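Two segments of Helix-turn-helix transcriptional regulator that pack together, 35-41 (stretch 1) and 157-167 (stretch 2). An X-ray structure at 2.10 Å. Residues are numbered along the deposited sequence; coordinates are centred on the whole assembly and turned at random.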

# COMPACT_ATOMS: atom_id res chain seq x y z
N THR A 35 6.84 10.15 6.65
CA THR A 35 6.25 10.57 5.37
C THR A 35 5.31 11.75 5.57
O THR A 35 5.40 12.76 4.86
CB THR A 35 5.52 9.39 4.71
OG1 THR A 35 6.39 8.27 4.65
CG2 THR A 35 5.10 9.76 3.28
N LEU A 36 4.39 11.64 6.54
CA LEU A 36 3.48 12.76 6.80
C LEU A 36 4.22 13.97 7.34
O LEU A 36 3.81 15.11 7.09
CB LEU A 36 2.39 12.33 7.79
CG LEU A 36 1.49 11.19 7.29
CD1 LEU A 36 0.57 10.68 8.39
CD2 LEU A 36 0.68 11.67 6.08
N GLY A 37 5.31 13.75 8.08
CA GLY A 37 6.12 14.83 8.58
C GLY A 37 6.80 15.66 7.51
O GLY A 37 7.37 16.71 7.83
N GLN A 38 6.78 15.21 6.25
CA GLN A 38 7.29 16.05 5.17
C GLN A 38 6.35 17.20 4.87
O GLN A 38 6.78 18.21 4.29
CB GLN A 38 7.52 15.21 3.91
CG GLN A 38 8.61 14.15 4.09
CD GLN A 38 8.67 13.17 2.94
OE1 GLN A 38 8.22 13.46 1.83
NE2 GLN A 38 9.23 11.98 3.20
N PHE A 39 5.08 17.10 5.26
CA PHE A 39 4.09 18.14 5.01
C PHE A 39 3.77 18.98 6.25
O PHE A 39 3.05 19.97 6.12
CB PHE A 39 2.77 17.53 4.50
CG PHE A 39 2.95 16.53 3.38
CD1 PHE A 39 2.85 16.92 2.05
CD2 PHE A 39 3.19 15.19 3.66
CE1 PHE A 39 3.00 16.00 1.01
CE2 PHE A 39 3.35 14.26 2.63
CZ PHE A 39 3.25 14.66 1.31
N ALA A 40 4.27 18.61 7.42
CA ALA A 40 3.79 19.22 8.66
C ALA A 40 4.83 19.02 9.74
O ALA A 40 5.67 18.12 9.63
CB ALA A 40 2.44 18.60 9.08
N PRO A 41 4.79 19.87 10.86
CA PRO A 41 5.77 19.72 11.97
C PRO A 41 5.41 18.61 12.94
O PRO A 41 5.03 18.82 14.10
CB PRO A 41 5.73 21.10 12.63
CG PRO A 41 4.32 21.54 12.44
CD PRO A 41 3.95 21.06 11.05
N ALA A 157 -5.70 20.76 6.23
CA ALA A 157 -6.12 20.56 4.85
C ALA A 157 -5.29 19.45 4.18
O ALA A 157 -5.84 18.55 3.54
CB ALA A 157 -5.99 21.88 4.07
N LEU A 158 -3.97 19.51 4.34
CA LEU A 158 -3.11 18.46 3.80
C LEU A 158 -3.45 17.08 4.36
O LEU A 158 -3.55 16.10 3.62
CB LEU A 158 -1.64 18.78 4.09
CG LEU A 158 -0.83 19.35 2.93
CD1 LEU A 158 -0.55 18.22 1.94
CD2 LEU A 158 -1.59 20.48 2.25
N PHE A 159 -3.57 16.99 5.69
CA PHE A 159 -3.93 15.72 6.31
C PHE A 159 -5.21 15.15 5.72
O PHE A 159 -5.33 13.93 5.52
CB PHE A 159 -4.07 15.90 7.82
CG PHE A 159 -2.77 16.11 8.55
CD1 PHE A 159 -1.65 15.36 8.23
CD2 PHE A 159 -2.67 17.06 9.56
CE1 PHE A 159 -0.43 15.54 8.92
CE2 PHE A 159 -1.48 17.25 10.25
CZ PHE A 159 -0.35 16.49 9.93
N GLU A 160 -6.19 16.01 5.42
CA GLU A 160 -7.43 15.54 4.79
C GLU A 160 -7.20 15.12 3.35
O GLU A 160 -7.84 14.18 2.86
CB GLU A 160 -8.51 16.64 4.85
CG GLU A 160 -9.11 16.92 6.25
CD GLU A 160 -10.10 15.85 6.70
OE1 GLU A 160 -10.32 14.85 5.97
OE2 GLU A 160 -10.67 16.01 7.79
N LEU A 161 -6.31 15.82 2.63
CA LEU A 161 -6.05 15.46 1.24
C LEU A 161 -5.46 14.06 1.14
O LEU A 161 -5.83 13.28 0.25
CB LEU A 161 -5.10 16.48 0.61
CG LEU A 161 -4.94 16.34 -0.91
CD1 LEU A 161 -6.21 16.79 -1.61
CD2 LEU A 161 -3.75 17.17 -1.40
N LEU A 162 -4.53 13.73 2.04
CA LEU A 162 -3.82 12.46 2.02
C LEU A 162 -4.60 11.34 2.70
O LEU A 162 -4.29 10.17 2.49
CB LEU A 162 -2.46 12.61 2.71
CG LEU A 162 -1.55 13.74 2.24
CD1 LEU A 162 -0.17 13.66 2.92
CD2 LEU A 162 -1.41 13.71 0.74
N ARG A 163 -5.59 11.71 3.50
CA ARG A 163 -6.35 10.76 4.31
C ARG A 163 -6.83 9.52 3.56
O ARG A 163 -6.73 8.43 4.13
CB ARG A 163 -7.53 11.51 4.94
CG ARG A 163 -8.52 10.67 5.75
CD ARG A 163 -9.56 11.63 6.28
NE ARG A 163 -10.72 10.95 6.80
CZ ARG A 163 -11.85 11.56 7.16
NH1 ARG A 163 -11.96 12.88 7.06
NH2 ARG A 163 -12.87 10.85 7.63
N PRO A 164 -7.34 9.60 2.31
CA PRO A 164 -7.81 8.37 1.65
C PRO A 164 -6.81 7.22 1.67
O PRO A 164 -7.19 6.08 1.99
CB PRO A 164 -8.10 8.84 0.21
CG PRO A 164 -8.44 10.26 0.35
CD PRO A 164 -7.59 10.79 1.48
N TRP A 165 -5.54 7.48 1.37
CA TRP A 165 -4.60 6.38 1.37
C TRP A 165 -3.91 6.20 2.72
O TRP A 165 -3.43 5.09 2.99
CB TRP A 165 -3.55 6.54 0.26
CG TRP A 165 -2.72 7.80 0.27
CD1 TRP A 165 -2.94 8.92 -0.48
CD2 TRP A 165 -1.54 8.05 1.03
NE1 TRP A 165 -1.97 9.86 -0.21
CE2 TRP A 165 -1.09 9.35 0.70
CE3 TRP A 165 -0.80 7.29 1.95
CZ2 TRP A 165 0.05 9.92 1.27
CZ3 TRP A 165 0.33 7.86 2.52
CH2 TRP A 165 0.74 9.16 2.18
N VAL A 166 -3.86 7.23 3.57
CA VAL A 166 -3.36 7.01 4.93
C VAL A 166 -4.22 5.97 5.65
O VAL A 166 -3.71 5.00 6.21
CB VAL A 166 -3.29 8.32 5.72
CG1 VAL A 166 -2.98 8.04 7.23
CG2 VAL A 166 -2.22 9.23 5.13
N ILE A 167 -5.54 6.15 5.62
CA ILE A 167 -6.37 5.23 6.39
C ILE A 167 -6.45 3.86 5.71
O ILE A 167 -6.62 2.84 6.38
CB ILE A 167 -7.77 5.83 6.63
CG1 ILE A 167 -8.55 5.90 5.33
CG2 ILE A 167 -7.67 7.27 7.30
CD1 ILE A 167 -9.95 6.50 5.51

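How do the two backbones meet? Stretch 1 enters as helix and continues into a loop, while stretch 2 is helical throughout, kinked near Pro 164, whose ring nitrogen has no hydrogen to donate. The backbones stay well apart, 8.0 Å between CA of Leu 36 and CA of Phe 159, and 7.3 Å between CA of Phe 39 and CA of Leu 158. Side chains fill that gap, and no hydrogen bond crosses it.

What does Leu 36 contribute? Its CA-to-CB bond points sideways, but the end of the side chain comes nearer the helix. There CD2 of Leu 36 lies 3.8 Å from CD1 of Leu 162 and 3.9 Å from CG2 of Val 166, an apolar cluster one helical turn long. CB of Leu 36 sits at the edge of the Phe 159 ring, 4.4 Å from CE1 of Phe 159.

Why does Phe 39 suit this surface? Its CA-to-CB bond points toward the helix, and the ring offers one face to Leu 162, whose CD1 lies 3.8 Å from the centroid of the Phe 39 ring in a CH-pi contact. Leu 158 joins in, its CD1 3.6 Å from Phe 39 CD1.

How does the contact finish? Ala 40 points its small methyl toward the helix, placing CB 3.6 Å from CZ of Phe 159; Pro 41 then points away.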